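LP04448p (Drosophila melanogaster, PDB 4QMH) drives microtubule polymerization as a member of the XMAP215 family, using an array of TOG domains that probably bind tubulin. Local coordinates at residues 33-38 against 71-76; 49-54 against 86-91; 102-107 against 120-125; 175-180 against 207-212; 213-218 against 228-233. One frame throughout, in Å; residues are numbered along the deposited sequence.

Contact 1. Residues 33-38 against 71-76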
# COMPACT_ATOMS: atom_id res chain seq x y z
N THR A 33 18.77 -3.24 19.82
CA THR A 33 19.46 -2.01 19.44
C THR A 33 18.70 -1.27 18.33
O THR A 33 18.58 -0.05 18.38
CB THR A 33 20.90 -2.28 19.01
OG1 THR A 33 21.59 -2.90 20.11
CG2 THR A 33 21.61 -0.99 18.63
N ARG A 34 18.21 -2.00 17.34
CA ARG A 34 17.32 -1.39 16.35
C ARG A 34 16.14 -0.70 17.03
O ARG A 34 15.71 0.38 16.63
CB ARG A 34 16.80 -2.43 15.34
CG ARG A 34 17.91 -3.26 14.70
CD ARG A 34 17.51 -3.79 13.33
NE ARG A 34 16.65 -4.98 13.39
CZ ARG A 34 17.08 -6.19 13.75
NH1 ARG A 34 18.33 -6.37 14.15
NH2 ARG A 34 16.24 -7.22 13.75
N ASN A 35 15.60 -1.33 18.06
CA ASN A 35 14.45 -0.76 18.75
C ASN A 35 14.81 0.54 19.44
O ASN A 35 14.02 1.49 19.46
CB ASN A 35 13.90 -1.75 19.77
CG ASN A 35 12.65 -1.24 20.45
OD1 ASN A 35 11.65 -0.98 19.79
ND2 ASN A 35 12.71 -1.08 21.78
N GLU A 36 16.01 0.59 20.01
CA GLU A 36 16.50 1.82 20.63
C GLU A 36 16.57 2.95 19.61
O GLU A 36 16.28 4.10 19.93
CB GLU A 36 17.86 1.59 21.28
CG GLU A 36 17.83 0.64 22.48
CD GLU A 36 16.98 1.17 23.62
OE1 GLU A 36 16.84 2.41 23.74
OE2 GLU A 36 16.47 0.34 24.40
N GLY A 37 16.97 2.62 18.39
CA GLY A 37 17.00 3.59 17.31
C GLY A 37 15.62 4.11 17.01
O GLY A 37 15.41 5.32 16.88
N LEU A 38 14.66 3.20 16.90
CA LEU A 38 13.28 3.62 16.65
C LEU A 38 12.75 4.45 17.81
O LEU A 38 11.98 5.37 17.60
CB LEU A 38 12.39 2.41 16.39
CG LEU A 38 12.77 1.59 15.16
CD1 LEU A 38 11.85 0.37 15.05
CD2 LEU A 38 12.69 2.43 13.92
N ALA A 71 9.46 -9.40 14.54
CA ALA A 71 8.07 -8.92 14.45
C ALA A 71 7.82 -7.65 15.25
O ALA A 71 7.08 -6.77 14.80
CB ALA A 71 7.11 -10.02 14.88
N LYS A 72 8.42 -7.55 16.43
CA LYS A 72 8.26 -6.36 17.26
C LYS A 72 8.76 -5.10 16.54
O LYS A 72 8.10 -4.06 16.56
CB LYS A 72 9.00 -6.53 18.60
CG LYS A 72 8.48 -7.71 19.43
CD LYS A 72 9.36 -7.95 20.65
CE LYS A 72 8.89 -9.15 21.46
NZ LYS A 72 9.88 -9.50 22.51
N ILE A 73 9.92 -5.21 15.90
CA ILE A 73 10.47 -4.08 15.16
C ILE A 73 9.56 -3.70 13.99
O ILE A 73 9.28 -2.53 13.76
CB ILE A 73 11.87 -4.40 14.61
CG1 ILE A 73 12.87 -4.62 15.74
CG2 ILE A 73 12.35 -3.28 13.69
CD1 ILE A 73 13.10 -3.38 16.61
N ALA A 74 9.09 -4.71 13.25
CA ALA A 74 8.21 -4.46 12.11
C ALA A 74 6.92 -3.76 12.54
O ALA A 74 6.44 -2.85 11.85
CB ALA A 74 7.90 -5.77 11.38
N GLN A 75 6.36 -4.18 13.67
CA GLN A 75 5.15 -3.57 14.19
C GLN A 75 5.39 -2.14 14.68
O GLN A 75 4.61 -1.24 14.39
CB GLN A 75 4.56 -4.44 15.29
CG GLN A 75 4.09 -5.78 14.76
CD GLN A 75 4.00 -6.83 15.83
OE1 GLN A 75 4.04 -6.53 17.02
NE2 GLN A 75 3.87 -8.09 15.41
N THR A 76 6.49 -1.95 15.40
CA THR A 76 6.85 -0.63 15.89
C THR A 76 7.03 0.33 14.72
O THR A 76 6.62 1.50 14.77
CB THR A 76 8.14 -0.68 16.74
OG1 THR A 76 7.89 -1.47 17.91
CG2 THR A 76 8.55 0.73 17.18
O HOH W 1 9.96 -2.92 18.95
O HOH W 2 8.93 -1.56 20.34
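N35 and I73 sit level, their CA atoms 6.3 Å apart, on two helices that run in the same direction, with segment axes 13° off parallel and 10.2 Å apart. I73 reaches across: its CD1 comes to 3.5 Å from N35 N, lying against the backbone and the CB of N35, and also touches the CB of R34. An isoleucine suits this place because its second branch does separate work, CG2 meeting L38 CD1 at 3.9 Å. The same L38 methyl packs on T76 CG2. Such side-by-side packing of parallel helices is how successive HEAT-like repeats of a TOG domain are stacked. The polar atoms lie toward one margin. With CG anti to the backbone N (chi1 -176°), the N35 amide leads toward T76, yet OD1 and T76 OG1 stay 4.2 Å apart. Two waters bridge the step: water 1 donates to N35 OD1 and to T76 OG1, each at 2.7 Å, and water 2 donates to the same two oxygens, so each accepts twice. The R34 guanidinium is held by partners outside the pair: NE in a salt bridge with D68, NH1 on the D28 carbonyl.

Contact 2. Residues 49-54 against 86-91; sequences RLIKPS and TAMGAG
I51 N donates to A87 O, 2.9 Å away and nearly straight at 169°; the donor stands above the carbonyl plane, 44° out of it. The CA of L50 leans on the same oxygen in a CA-H...O contact. R49 O lies 3.2 Å from A87 CB, where a branch beyond CB would probably crowd R49 O and I51. I51 packs its CG1 on that methyl and brings CD1 to 3.7 Å from M88 CE, where the thioether chain bends at chi3 (-89°). M88 SD in turn faces P53 CA at 3.8 Å. The ring of P53 follows, its CG 3.8 Å from G91 CA; a CB on residue 91 would collide with it, which is consistent with a glycine at this position.

The contact lays the loop that joins helix 31-48 to helix 58-66 across the C-terminal end of helix 71-88, within the TOG domain's helical stack. G89, with positive phi, ends that helix and turns the chain aside. Water 3 joins the two segments farther along, donating to I51 O at 2.8 Å and to M88 O. Outside this shell R11 NH1 bonds I51 O and, weakly, A87 O, while the R11 backbone carbonyl accepts K52 NZ. V12 exchanges backbone bonds with L50 and K52, holding the loop from the N-terminal chain.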
# COMPACT_ATOMS: atom_id res chain seq x y z
N ARG A 49 6.56 17.59 16.09
CA ARG A 49 5.11 17.57 15.84
C ARG A 49 4.74 17.68 14.35
O ARG A 49 4.12 16.77 13.80
CB ARG A 49 4.32 18.58 16.66
CG ARG A 49 2.82 18.40 16.48
CD ARG A 49 2.01 19.35 17.35
NE ARG A 49 0.59 19.21 17.08
CZ ARG A 49 -0.33 20.06 17.53
NH1 ARG A 49 0.03 21.10 18.27
NH2 ARG A 49 -1.62 19.87 17.23
N LEU A 50 5.08 18.80 13.73
CA LEU A 50 4.84 18.98 12.30
C LEU A 50 6.17 19.16 11.59
O LEU A 50 6.99 19.97 12.02
CB LEU A 50 3.93 20.17 12.02
CG LEU A 50 2.54 20.17 12.67
CD1 LEU A 50 1.77 21.40 12.19
CD2 LEU A 50 1.76 18.88 12.38
N ILE A 51 6.38 18.40 10.52
CA ILE A 51 7.69 18.35 9.87
C ILE A 51 7.61 18.58 8.36
O ILE A 51 6.57 18.41 7.74
CB ILE A 51 8.44 17.03 10.16
CG1 ILE A 51 7.71 15.83 9.53
CG2 ILE A 51 8.60 16.80 11.67
CD1 ILE A 51 8.38 14.50 9.78
N LYS A 52 8.74 18.97 7.78
CA LYS A 52 8.87 19.09 6.33
C LYS A 52 9.07 17.70 5.75
O LYS A 52 9.33 16.75 6.47
CB LYS A 52 10.08 19.97 6.00
CG LYS A 52 10.04 21.35 6.61
CD LYS A 52 11.06 22.26 5.95
CE LYS A 52 11.13 23.62 6.64
NZ LYS A 52 9.82 24.31 6.68
N PRO A 53 8.93 17.56 4.42
CA PRO A 53 9.09 16.24 3.79
C PRO A 53 10.54 15.76 3.71
O PRO A 53 10.78 14.60 3.39
CB PRO A 53 8.55 16.47 2.37
CG PRO A 53 7.76 17.73 2.43
CD PRO A 53 8.42 18.57 3.47
N SER A 54 11.48 16.65 3.98
CA SER A 54 12.90 16.32 3.90
C SER A 54 13.35 15.55 5.14
O SER A 54 13.44 16.11 6.23
CB SER A 54 13.73 17.60 3.74
OG SER A 54 13.35 18.58 4.69
N THR A 86 1.19 11.65 9.93
CA THR A 86 0.48 12.71 10.63
C THR A 86 1.34 13.97 10.72
O THR A 86 0.86 15.08 10.49
CB THR A 86 0.05 12.24 12.03
OG1 THR A 86 -0.88 11.16 11.90
CG2 THR A 86 -0.59 13.39 12.81
N ALA A 87 2.62 13.79 11.04
CA ALA A 87 3.54 14.92 11.17
C ALA A 87 3.81 15.63 9.84
O ALA A 87 4.06 16.84 9.80
CB ALA A 87 4.87 14.44 11.81
N MET A 88 3.76 14.88 8.75
CA MET A 88 4.21 15.39 7.45
C MET A 88 3.06 15.93 6.60
O MET A 88 3.28 16.74 5.69
CB MET A 88 4.93 14.28 6.69
CG MET A 88 6.05 14.75 5.81
SD MET A 88 6.94 13.34 5.12
CE MET A 88 8.20 13.04 6.35
N GLY A 89 1.84 15.49 6.89
CA GLY A 89 0.69 15.93 6.11
C GLY A 89 0.90 15.59 4.64
O GLY A 89 1.34 14.48 4.33
N ALA A 90 0.59 16.52 3.74
CA ALA A 90 0.67 16.26 2.29
C ALA A 90 2.06 15.81 1.83
O ALA A 90 2.19 15.14 0.81
CB ALA A 90 0.22 17.48 1.50
N GLY A 91 3.09 16.19 2.57
CA GLY A 91 4.44 15.83 2.21
C GLY A 91 4.69 14.33 2.25
O GLY A 91 5.69 13.86 1.72
O HOH W 3 5.59 18.08 5.11

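Contact 3. Residues 102-107 against 120-125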
# COMPACT_ATOMS: atom_id res chain seq x y z
N GLY A 102 6.32 -1.89 1.64
CA GLY A 102 6.42 -2.50 2.95
C GLY A 102 5.07 -2.61 3.64
O GLY A 102 4.78 -3.60 4.30
N PHE A 103 4.24 -1.58 3.51
CA PHE A 103 2.87 -1.64 4.02
C PHE A 103 2.12 -2.79 3.36
O PHE A 103 1.40 -3.55 4.02
CB PHE A 103 2.10 -0.36 3.71
CG PHE A 103 2.68 0.89 4.31
CD1 PHE A 103 3.58 0.84 5.36
CD2 PHE A 103 2.30 2.12 3.80
CE1 PHE A 103 4.09 2.01 5.90
CE2 PHE A 103 2.81 3.30 4.34
CZ PHE A 103 3.71 3.25 5.39
N LEU A 104 2.26 -2.92 2.05
CA LEU A 104 1.54 -3.96 1.33
C LEU A 104 2.00 -5.32 1.81
O LEU A 104 1.20 -6.24 1.97
CB LEU A 104 1.77 -3.84 -0.18
CG LEU A 104 1.09 -2.67 -0.90
CD1 LEU A 104 1.55 -2.63 -2.35
CD2 LEU A 104 -0.44 -2.77 -0.78
N HIS A 105 3.30 -5.45 2.04
CA HIS A 105 3.82 -6.73 2.45
C HIS A 105 3.27 -7.14 3.82
O HIS A 105 3.00 -8.31 4.06
CB HIS A 105 5.34 -6.73 2.44
CG HIS A 105 5.91 -8.10 2.58
ND1 HIS A 105 5.88 -9.02 1.55
CD2 HIS A 105 6.50 -8.71 3.63
CE1 HIS A 105 6.45 -10.14 1.97
NE2 HIS A 105 6.82 -9.98 3.22
N ALA A 106 3.09 -6.16 4.71
CA ALA A 106 2.57 -6.45 6.04
C ALA A 106 1.09 -6.84 6.00
O ALA A 106 0.57 -7.40 6.97
CB ALA A 106 2.77 -5.24 6.97
N LEU A 107 0.40 -6.53 4.90
CA LEU A 107 -0.99 -6.97 4.73
C LEU A 107 -1.11 -8.48 4.68
O LEU A 107 -2.20 -9.03 4.80
CB LEU A 107 -1.60 -6.41 3.45
CG LEU A 107 -1.96 -4.94 3.40
CD1 LEU A 107 -2.53 -4.61 2.01
CD2 LEU A 107 -2.96 -4.57 4.48
N ASN A 120 -4.02 0.81 8.13
CA ASN A 120 -4.12 2.15 8.69
C ASN A 120 -3.05 3.08 8.15
O ASN A 120 -3.30 4.25 7.89
CB ASN A 120 -4.04 2.10 10.21
CG ASN A 120 -5.26 1.47 10.83
OD1 ASN A 120 -6.36 1.54 10.28
ND2 ASN A 120 -5.09 0.86 12.00
N CYS A 121 -1.83 2.55 8.01
CA CYS A 121 -0.76 3.30 7.37
C CYS A 121 -1.14 3.65 5.95
O CYS A 121 -0.97 4.78 5.52
CB CYS A 121 0.52 2.49 7.32
SG CYS A 121 1.56 2.67 8.76
N ILE A 122 -1.60 2.65 5.21
CA ILE A 122 -1.94 2.88 3.82
C ILE A 122 -2.99 3.97 3.73
O ILE A 122 -2.82 4.93 2.98
CB ILE A 122 -2.46 1.60 3.14
CG1 ILE A 122 -1.31 0.59 2.99
CG2 ILE A 122 -3.03 1.95 1.77
CD1 ILE A 122 -1.73 -0.83 2.58
N ASN A 123 -4.06 3.84 4.50
CA ASN A 123 -5.15 4.80 4.40
C ASN A 123 -4.78 6.18 4.95
O ASN A 123 -5.28 7.19 4.46
CB ASN A 123 -6.42 4.25 5.03
CG ASN A 123 -7.05 3.15 4.18
OD1 ASN A 123 -6.99 3.20 2.95
ND2 ASN A 123 -7.62 2.14 4.83
N SER A 124 -3.89 6.22 5.93
CA SER A 124 -3.38 7.51 6.41
C SER A 124 -2.57 8.22 5.34
O SER A 124 -2.78 9.42 5.10
CB SER A 124 -2.55 7.35 7.68
OG SER A 124 -2.09 8.63 8.09
N PHE A 125 -1.64 7.51 4.71
CA PHE A 125 -0.88 8.10 3.62
C PHE A 125 -1.82 8.50 2.49
O PHE A 125 -1.63 9.55 1.87
CB PHE A 125 0.20 7.14 3.12
CG PHE A 125 1.49 7.23 3.90
CD1 PHE A 125 1.58 6.75 5.20
CD2 PHE A 125 2.62 7.81 3.32
CE1 PHE A 125 2.77 6.84 5.91
CE2 PHE A 125 3.81 7.90 4.03
CZ PHE A 125 3.88 7.42 5.32
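F103 and F125 form an edge-to-face aromatic pair in the core of a helical hairpin, where helix 96-106 packs on the next helix of the chain, 112-129. The F103 edge points at the F125 face, with CZ 3.7 Å from F125 CE1 and the two planes at 62°. C121 lies over a face of the F103 ring: its CB stands 3.7 Å from the ring centroid, 5° off the normal, as a CH-pi contact, and its SG is a sulfur-aromatic neighbour. A cysteine is small enough to let the ring lie this close to the helix. The two segments run roughly antiparallel, at 145°, as neighbouring helices do in the HEAT-like stack of a TOG domain. I122 lies alongside, its CG1 3.6 Å from F103 CB, the two side chains sliding past each other in opposite directions, and its CD1 meets L107 CD1 tip to tip at 3.9 Å. L104 adds its CD2 to the same isoleucine methyl from about a right angle. An alanine in place of F103 would probably open a gap over C121 and leave the F125 face without its edge-on partner. F103 also reaches C81 and F125 reaches A85, both on helix 71-88, while L104 packs on L155 and I122 on W158 of helix 149-162.

Contact 4. Residues 175-180 against 207-212; sequences DIHSMV and IHLGFD
A chi1 of -65° sets L209 CG anti to its own carbonyl carbon, and CG meets I176 CG2 at 3.7 Å. I176 CG2, anti to its own backbone N, is the branch that touches L209. The leucine thus enters a groove lined by I176, H177 and V180, where its two methyls part. CD1 lies over the centre of the H177 ring, 4.0 Å from its centroid and 6° off the normal, a CH-pi contact, and it also touches V180 CG2 at 3.7 Å. CD2 presses on the ring near CD2 of H177, at 3.6 Å. A leucine fits because its forked tip can serve the ring and the aliphatic branches together. Replacing H177 by an alanine would probably leave L209 CD1 without its aromatic face and open a gap beside CD2 at this partly exposed margin. G210, with positive phi, follows at once: it ends helix 192-209 and stands at the N-cap of the next, so the leucine sits just before the chain turns. H208 takes little part; its NE2 bonds the L163 carbonyl. In the TOG helical stack, helix 173-186 packs against 192-209, where I176 also meets I205, and against 211-221, where V180 meets A217; M214 of 211-221 touches L209.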
# COMPACT_ATOMS: atom_id res chain seq x y z
N ASP A 175 -1.56 1.40 -14.60
CA ASP A 175 -1.32 0.63 -13.39
C ASP A 175 -2.50 -0.28 -13.07
O ASP A 175 -2.30 -1.43 -12.65
CB ASP A 175 -0.99 1.52 -12.20
CG ASP A 175 -0.20 0.79 -11.13
OD1 ASP A 175 0.97 0.44 -11.42
OD2 ASP A 175 -0.73 0.57 -10.03
N ILE A 176 -3.72 0.21 -13.26
CA ILE A 176 -4.90 -0.67 -13.13
C ILE A 176 -4.83 -1.84 -14.13
O ILE A 176 -5.10 -2.99 -13.79
CB ILE A 176 -6.22 0.10 -13.26
CG1 ILE A 176 -6.30 1.22 -12.22
CG2 ILE A 176 -7.42 -0.84 -13.13
CD1 ILE A 176 -6.13 0.76 -10.79
N HIS A 177 -4.44 -1.56 -15.38
CA HIS A 177 -4.24 -2.64 -16.35
C HIS A 177 -3.32 -3.74 -15.81
O HIS A 177 -3.55 -4.92 -16.07
CB HIS A 177 -3.66 -2.11 -17.66
CG HIS A 177 -4.69 -1.67 -18.66
ND1 HIS A 177 -5.39 -2.56 -19.45
CD2 HIS A 177 -5.12 -0.43 -19.02
CE1 HIS A 177 -6.21 -1.89 -20.24
NE2 HIS A 177 -6.07 -0.60 -19.99
N SER A 178 -2.28 -3.36 -15.07
CA SER A 178 -1.33 -4.34 -14.56
C SER A 178 -1.97 -5.29 -13.55
O SER A 178 -1.43 -6.37 -13.30
CB SER A 178 -0.10 -3.65 -13.95
OG SER A 178 -0.41 -3.05 -12.70
N MET A 179 -3.11 -4.90 -12.99
CA MET A 179 -3.80 -5.73 -12.00
C MET A 179 -4.70 -6.76 -12.68
O MET A 179 -5.12 -7.74 -12.06
CB MET A 179 -4.64 -4.87 -11.08
CG MET A 179 -3.85 -3.79 -10.37
SD MET A 179 -4.95 -2.72 -9.44
CE MET A 179 -3.76 -1.45 -9.02
N VAL A 180 -5.03 -6.52 -13.94
CA VAL A 180 -6.05 -7.34 -14.59
C VAL A 180 -5.73 -8.85 -14.68
O VAL A 180 -6.60 -9.69 -14.43
CB VAL A 180 -6.44 -6.76 -15.97
CG1 VAL A 180 -7.31 -7.75 -16.74
CG2 VAL A 180 -7.17 -5.43 -15.80
N ILE A 207 -14.69 0.57 -13.34
CA ILE A 207 -14.99 1.99 -13.27
C ILE A 207 -13.85 2.80 -13.89
O ILE A 207 -14.07 3.85 -14.50
CB ILE A 207 -15.26 2.44 -11.82
CG1 ILE A 207 -16.69 2.06 -11.43
CG2 ILE A 207 -15.02 3.94 -11.65
CD1 ILE A 207 -16.97 2.20 -9.95
N HIS A 208 -12.63 2.29 -13.78
CA HIS A 208 -11.46 2.97 -14.33
C HIS A 208 -11.05 2.53 -15.74
O HIS A 208 -10.55 3.34 -16.51
CB HIS A 208 -10.28 2.86 -13.36
CG HIS A 208 -10.50 3.60 -12.08
ND1 HIS A 208 -10.14 4.91 -11.91
CD2 HIS A 208 -11.12 3.23 -10.93
CE1 HIS A 208 -10.50 5.32 -10.71
NE2 HIS A 208 -11.09 4.31 -10.09
N LEU A 209 -11.28 1.27 -16.08
CA LEU A 209 -10.87 0.77 -17.39
C LEU A 209 -12.01 0.70 -18.39
O LEU A 209 -11.80 0.85 -19.60
CB LEU A 209 -10.22 -0.61 -17.28
CG LEU A 209 -8.91 -0.65 -16.50
CD1 LEU A 209 -8.26 -2.04 -16.63
CD2 LEU A 209 -7.97 0.46 -16.97
N GLY A 210 -13.22 0.47 -17.90
CA GLY A 210 -14.37 0.24 -18.76
C GLY A 210 -14.51 -1.20 -19.25
O GLY A 210 -13.53 -1.95 -19.30
N PHE A 211 -15.73 -1.58 -19.62
CA PHE A 211 -16.02 -2.94 -20.07
C PHE A 211 -15.21 -3.37 -21.30
O PHE A 211 -14.62 -4.45 -21.31
CB PHE A 211 -17.51 -3.10 -20.38
CG PHE A 211 -17.88 -4.47 -20.87
CD1 PHE A 211 -18.16 -5.48 -19.97
CD2 PHE A 211 -17.94 -4.74 -22.22
CE1 PHE A 211 -18.50 -6.75 -20.41
CE2 PHE A 211 -18.27 -6.01 -22.68
CZ PHE A 211 -18.55 -7.02 -21.77
N ASP A 212 -15.19 -2.53 -22.34
CA ASP A 212 -14.52 -2.89 -23.58
C ASP A 212 -13.04 -3.24 -23.38
O ASP A 212 -12.55 -4.24 -23.91
CB ASP A 212 -14.67 -1.76 -24.61
CG ASP A 212 -16.09 -1.63 -25.13
OD1 ASP A 212 -16.91 -2.56 -24.93
OD2 ASP A 212 -16.39 -0.60 -25.77

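Contact 5. Residues 213-218 against 228-233; sequences AMNRAL and DILAAL
M214, which packs on L233, has a carbonyl oxygen gripped by two donors: L218 N, in the helix at 3.0 Å, and the hydroxyl of Y184. This second bond ties the backbone of helix 211-221 to helix 173-186. The methionine chain bends at chi3 (71°), and the CE it places comes to 3.6 Å from L233 CD2. L233 CD1 points at the opposing backbone, 4.0 Å from N215 N, lying against it. L218 does the matching work one turn on. Its CD1 rests on I229 CG2 at 3.7 Å, and its CD2 lies against L230 CB at 4.0 Å, the two side chains crossing at about a right angle. N215 and L230 line the less buried margin, where N215 OD1 approaches L230 CD1 to 3.6 Å, a van der Waals contact of an amide oxygen with a methyl. The two segments run antiparallel, at 179°. Their axes lie 10.7 Å apart, a separation that the long apolar side chains of leucine, isoleucine and methionine can bridge. The hairpin closes the C-terminal end of the TOG stack: L218, I229 and L233 all touch Y184, M214 reaches L183 on the same helix 173-186, and M214 and L233 meet M206 of helix 192-209, while P223 in the turn covers L218 and I229.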
# COMPACT_ATOMS: atom_id res chain seq x y z
N ALA A 213 -12.33 -2.42 -22.60
CA ALA A 213 -10.91 -2.65 -22.35
C ALA A 213 -10.70 -3.96 -21.58
O ALA A 213 -9.76 -4.71 -21.85
CB ALA A 213 -10.30 -1.47 -21.60
N MET A 214 -11.58 -4.25 -20.63
CA MET A 214 -11.42 -5.46 -19.84
C MET A 214 -11.73 -6.69 -20.68
O MET A 214 -11.07 -7.72 -20.56
CB MET A 214 -12.28 -5.42 -18.58
CG MET A 214 -11.84 -4.31 -17.64
SD MET A 214 -12.73 -4.30 -16.08
CE MET A 214 -12.05 -5.75 -15.27
N ASN A 215 -12.73 -6.57 -21.54
CA ASN A 215 -13.07 -7.65 -22.45
C ASN A 215 -11.95 -7.91 -23.47
O ASN A 215 -11.67 -9.05 -23.82
CB ASN A 215 -14.40 -7.36 -23.14
CG ASN A 215 -14.90 -8.53 -23.92
OD1 ASN A 215 -15.27 -9.56 -23.35
ND2 ASN A 215 -14.92 -8.40 -25.24
N ARG A 216 -11.30 -6.84 -23.94
CA ARG A 216 -10.16 -6.99 -24.84
C ARG A 216 -9.02 -7.72 -24.15
O ARG A 216 -8.35 -8.58 -24.75
CB ARG A 216 -9.67 -5.63 -25.34
CG ARG A 216 -10.53 -5.01 -26.41
CD ARG A 216 -9.81 -3.88 -27.13
NE ARG A 216 -9.53 -2.74 -26.27
CZ ARG A 216 -10.38 -1.74 -26.04
NH1 ARG A 216 -11.58 -1.75 -26.61
NH2 ARG A 216 -10.04 -0.74 -25.25
N ALA A 217 -8.78 -7.37 -22.89
CA ALA A 217 -7.75 -8.01 -22.10
C ALA A 217 -8.06 -9.49 -21.92
O ALA A 217 -7.16 -10.33 -21.96
CB ALA A 217 -7.62 -7.32 -20.74
N LEU A 218 -9.33 -9.82 -21.73
CA LEU A 218 -9.73 -11.21 -21.59
C LEU A 218 -9.42 -12.00 -22.86
O LEU A 218 -8.90 -13.10 -22.81
CB LEU A 218 -11.22 -11.30 -21.26
CG LEU A 218 -11.82 -12.71 -21.20
CD1 LEU A 218 -11.14 -13.56 -20.14
CD2 LEU A 218 -13.32 -12.61 -20.93
N ASP A 228 -16.36 -17.84 -16.88
CA ASP A 228 -16.57 -17.25 -15.57
C ASP A 228 -16.06 -15.81 -15.48
O ASP A 228 -16.68 -14.97 -14.83
CB ASP A 228 -15.96 -18.13 -14.49
CG ASP A 228 -16.57 -19.52 -14.49
OD1 ASP A 228 -17.78 -19.63 -14.18
OD2 ASP A 228 -15.86 -20.49 -14.81
N ILE A 229 -14.94 -15.53 -16.13
CA ILE A 229 -14.41 -14.16 -16.14
C ILE A 229 -15.38 -13.25 -16.89
O ILE A 229 -15.72 -12.16 -16.42
CB ILE A 229 -13.00 -14.10 -16.76
CG1 ILE A 229 -12.03 -14.93 -15.91
CG2 ILE A 229 -12.52 -12.66 -16.86
CD1 ILE A 229 -10.75 -15.31 -16.63
N LEU A 230 -15.85 -13.71 -18.05
CA LEU A 230 -16.80 -12.92 -18.83
C LEU A 230 -18.09 -12.71 -18.03
O LEU A 230 -18.66 -11.61 -18.03
CB LEU A 230 -17.09 -13.56 -20.18
CG LEU A 230 -18.09 -12.79 -21.04
CD1 LEU A 230 -17.60 -11.37 -21.30
CD2 LEU A 230 -18.34 -13.55 -22.32
N ALA A 231 -18.53 -13.75 -17.34
CA ALA A 231 -19.73 -13.63 -16.50
C ALA A 231 -19.56 -12.52 -15.47
O ALA A 231 -20.48 -11.74 -15.24
CB ALA A 231 -20.05 -14.96 -15.82
N ALA A 232 -18.39 -12.46 -14.85
CA ALA A 232 -18.08 -11.41 -13.87
C ALA A 232 -18.10 -10.02 -14.50
O ALA A 232 -18.62 -9.07 -13.91
CB ALA A 232 -16.74 -11.68 -13.21
N LEU A 233 -17.53 -9.89 -15.69
CA LEU A 233 -17.54 -8.60 -16.37
C LEU A 233 -18.97 -8.20 -16.68
O LEU A 233 -19.35 -7.04 -16.51
CB LEU A 233 -16.70 -8.64 -17.65
CG LEU A 233 -15.22 -9.02 -17.53
CD1 LEU A 233 -14.56 -8.97 -18.91
CD2 LEU A 233 -14.51 -8.09 -16.58

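In the fold
The contacts mark out the TOG domain's row of helices from one end to the other. Contacts 1 and 2 share helix 71-88, but at its opposite ends, with centres 22 Å apart; contact 3 lies about 5 Å from the centre of the chain, its own centre about 17 Å from that of each of them. Contacts 4 and 5 close the far end: their centres are 10 Å apart, they touch, F211 CE1 lying 3.8 Å from L233 CB, and helix 211-221 serves both. Contacts 1 and 5 stand 45 Å apart between centres, on opposite sides of the chain's centre, with contact 4 at 22 Å from contact 3. None of the five is tied to a known binding site; they join helices and loops within the stack.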